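Local coordinates for superkiller protein 7 (Saccharomyces cerevisiae, PDB 4ZKE) that binds GTP through an elongation factor-like domain and, as a superkiller (Ski) protein, probably serves cytoplasmic mRNA decay by the exosome, at residues Leu25-Ala30 / Asn152-Ile157. Numbering follows the deposited sequence.
Sequences LGDTNA and NQIYEI. With GTP (guanosine-5'-triphosphate), chain C.
Asp27 reaches out from the phosphate-binding loop and lays its carboxylate over the first turn of helix 153-161, with OD1 3.2 Å from Gln153 CB and OD2 3.5 Å from Ile154 CG1. These are van der Waals contacts against aliphatic carbon, and no direct hydrogen bond joins the two segments. Asp27 and Gln153 lie alongside, pointing oppositely, and their flat ends, inclined by 42°, are neither stacked nor bonded to each other. Gln153 turns CG away from its backbone N (chi1 -175°) and runs straight on, which brings its amide up to the loop. A long, two-headed residue suits this place: OE1 accepts from a water 2.7 Å away, which in turn accepts from Thr28 N at 2.8 Å, while NE2 donates to Gly111 O. Deeper in, Ile157 splits its branches, CG2 meeting Leu25 CD1 at 3.8 Å and CD1 meeting Gly26 N at 3.8 Å; branched apolar residues fit this buried site. At the backbone angles of Gly26 a CB would press against Leu25 O, hence glycine. Its carbonyl receives Lys32 NZ, consistent with a Walker A P-loop. On the far side of the loop, Thr28 OG1 donates to GTP O2G at 2.6 Å and Asn29 N to the bridging O3B at 3.0 Å. Asn152 N-caps the helix, its short side chain letting OD1 accept from Tyr155 N, above the carbonyl plane. The contact thus seats the loop between strand 18-25 and helix 32-42 on the start of helix 153-161, with Phe116 of helix 113-127 against Gln153 and Ile157, and strand 131-137 hydrogen-bonded to Leu25 within the central sheet.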
loop_
_atom_site.group_PDB
_atom_site.type_symbol
_atom_site.label_atom_id
_atom_site.label_comp_id
_atom_site.label_asym_id
_atom_site.label_seq_id
_atom_site.Cartn_x
_atom_site.Cartn_y
_atom_site.Cartn_z
ATOM N N LEU A 25 6.965 -0.038 6.313
ATOM C CA LEU A 25 7.604 1.172 5.797
ATOM C C LEU A 25 8.941 1.407 6.484
ATOM O O LEU A 25 9.148 0.976 7.613
ATOM C CB LEU A 25 6.698 2.388 6.010
ATOM C CG LEU A 25 5.337 2.345 5.324
ATOM C CD1 LEU A 25 4.374 3.289 6.009
ATOM C CD2 LEU A 25 5.477 2.698 3.851
ATOM N N GLY A 26 9.841 2.101 5.799
ATOM C CA GLY A 26 11.128 2.445 6.374
ATOM C C GLY A 26 12.200 2.671 5.329
ATOM O O GLY A 26 12.021 2.328 4.158
ATOM N N ASP A 27 13.318 3.254 5.758
ATOM C CA ASP A 27 14.453 3.503 4.874
ATOM C C ASP A 27 15.023 2.201 4.329
ATOM O O ASP A 27 14.695 1.119 4.817
ATOM C CB ASP A 27 15.557 4.262 5.609
ATOM C CG ASP A 27 15.088 5.582 6.166
ATOM O OD1 ASP A 27 14.044 6.087 5.703
ATOM O OD2 ASP A 27 15.765 6.117 7.068
ATOM N N THR A 28 15.884 2.310 3.322
ATOM C CA THR A 28 16.597 1.148 2.816
ATOM C C THR A 28 17.488 0.595 3.923
ATOM O O THR A 28 17.920 1.344 4.806
ATOM C CB THR A 28 17.451 1.487 1.572
ATOM O OG1 THR A 28 17.980 0.281 1.008
ATOM C CG2 THR A 28 18.602 2.427 1.928
ATOM N N ASN A 29 17.738 -0.711 3.879
ATOM C CA ASN A 29 18.619 -1.375 4.837
ATOM C C ASN A 29 18.021 -1.455 6.245
ATOM O O ASN A 29 18.707 -1.825 7.195
ATOM C CB ASN A 29 19.969 -0.654 4.884
ATOM C CG ASN A 29 21.080 -1.529 5.418
ATOM O OD1 ASN A 29 21.403 -2.564 4.835
ATOM N ND2 ASN A 29 21.683 -1.113 6.527
ATOM N N ALA A 30 16.741 -1.120 6.377
ATOM C CA ALA A 30 16.077 -1.143 7.680
ATOM C C ALA A 30 15.843 -2.572 8.171
ATOM O O ALA A 30 15.870 -2.832 9.377
ATOM C CB ALA A 30 14.760 -0.387 7.611
ATOM N N ASN A 152 13.970 14.345 6.274
ATOM C CA ASN A 152 14.545 13.008 6.189
ATOM C C ASN A 152 13.453 12.014 5.806
ATOM O O ASN A 152 12.269 12.281 6.002
ATOM C CB ASN A 152 15.208 12.603 7.509
ATOM C CG ASN A 152 14.210 12.424 8.640
ATOM O OD1 ASN A 152 13.415 11.482 8.643
ATOM N ND2 ASN A 152 14.264 13.319 9.623
ATOM N N GLN A 153 13.848 10.871 5.258
ATOM C CA GLN A 153 12.885 9.944 4.670
ATOM C C GLN A 153 11.882 9.407 5.695
ATOM O O GLN A 153 10.729 9.146 5.359
ATOM C CB GLN A 153 13.615 8.784 3.996
ATOM C CG GLN A 153 12.692 7.831 3.249
ATOM C CD GLN A 153 13.441 6.763 2.482
ATOM O OE1 GLN A 153 14.656 6.844 2.299
ATOM N NE2 GLN A 153 12.716 5.751 2.024
ATOM N N ILE A 154 12.314 9.251 6.942
ATOM C CA ILE A 154 11.421 8.771 7.994
ATOM C C ILE A 154 10.319 9.797 8.286
ATOM O O ILE A 154 9.164 9.424 8.497
ATOM C CB ILE A 154 12.202 8.445 9.288
ATOM C CG1 ILE A 154 13.120 7.244 9.046
ATOM C CG2 ILE A 154 11.254 8.136 10.447
ATOM C CD1 ILE A 154 14.111 6.974 10.165
ATOM N N TYR A 155 10.669 11.081 8.290
ATOM C CA TYR A 155 9.685 12.137 8.530
ATOM C C TYR A 155 8.737 12.293 7.348
ATOM O O TYR A 155 7.584 12.694 7.515
ATOM C CB TYR A 155 10.371 13.477 8.807
ATOM C CG TYR A 155 11.033 13.595 10.162
ATOM C CD1 TYR A 155 11.023 12.541 11.065
ATOM C CD2 TYR A 155 11.664 14.773 10.541
ATOM C CE1 TYR A 155 11.628 12.654 12.303
ATOM C CE2 TYR A 155 12.270 14.896 11.778
ATOM C CZ TYR A 155 12.248 13.832 12.653
ATOM O OH TYR A 155 12.854 13.943 13.883
ATOM N N GLU A 156 9.224 11.998 6.147
ATOM C CA GLU A 156 8.386 12.083 4.958
ATOM C C GLU A 156 7.268 11.044 5.031
ATOM O O GLU A 156 6.125 11.319 4.663
ATOM C CB GLU A 156 9.222 11.889 3.695
ATOM C CG GLU A 156 10.201 13.028 3.430
ATOM C CD GLU A 156 9.501 14.344 3.141
ATOM O OE1 GLU A 156 8.491 14.331 2.410
ATOM O OE2 GLU A 156 9.955 15.392 3.652
ATOM N N ILE A 157 7.606 9.853 5.515
ATOM C CA ILE A 157 6.606 8.823 5.763
ATOM C C ILE A 157 5.578 9.344 6.761
ATOM O O ILE A 157 4.374 9.269 6.520
ATOM C CB ILE A 157 7.255 7.519 6.296
ATOM C CG1 ILE A 157 8.130 6.891 5.209
ATOM C CG2 ILE A 157 6.192 6.515 6.746
ATOM C CD1 ILE A 157 9.025 5.775 5.701
HETATM P PG GTP C . 15.139 -2.132 1.302
HETATM O O1G GTP C . 14.428 -3.230 0.551
HETATM O O2G GTP C . 16.181 -1.522 0.396
HETATM O O3G GTP C . 14.173 -1.058 1.744
HETATM O O3B GTP C . 15.886 -2.753 2.586
HETATM P PB GTP C . 15.049 -3.504 3.734
HETATM O O1B GTP C . 14.056 -4.444 3.090
HETATM O O2B GTP C . 14.343 -2.523 4.640
HETATM O O3A GTP C . 16.133 -4.348 4.579
HETATM P PA GTP C . 16.796 -5.742 4.106
HETATM O O1A GTP C . 15.871 -6.872 4.472
HETATM O O2A GTP C . 17.146 -5.762 2.637
HETATM O "O5'" GTP C . 18.132 -5.842 4.999
HETATM C "C5'" GTP C . 19.205 -4.933 4.865
HETATM C "C4'" GTP C . 20.460 -5.584 5.437
HETATM O "O4'" GTP C . 20.338 -5.622 6.844
HETATM C "C3'" GTP C . 20.647 -7.014 4.962
HETATM O "O3'" GTP C . 21.987 -7.217 4.581
HETATM C "C2'" GTP C . 20.321 -7.878 6.159
HETATM O "O2'" GTP C . 21.162 -9.006 6.223
HETATM C "C1'" GTP C . 20.519 -6.936 7.338
HETATM N N9 GTP C . 19.544 -7.175 8.412
HETATM C C8 GTP C . 18.177 -7.141 8.327
HETATM N N7 GTP C . 17.669 -7.404 9.555
HETATM C C5 GTP C . 18.693 -7.588 10.420
HETATM C C6 GTP C . 18.747 -7.877 11.782
HETATM O O6 GTP C . 17.718 -8.014 12.445
HETATM N N1 GTP C . 19.974 -8.015 12.390
HETATM C C2 GTP C . 21.134 -7.864 11.660
HETATM N N2 GTP C . 22.317 -7.995 12.248
HETATM N N3 GTP C . 21.073 -7.578 10.316
HETATM C C4 GTP C . 19.875 -7.446 9.708
HETATM O O HOH W 1 16.529 4.965 2.554
#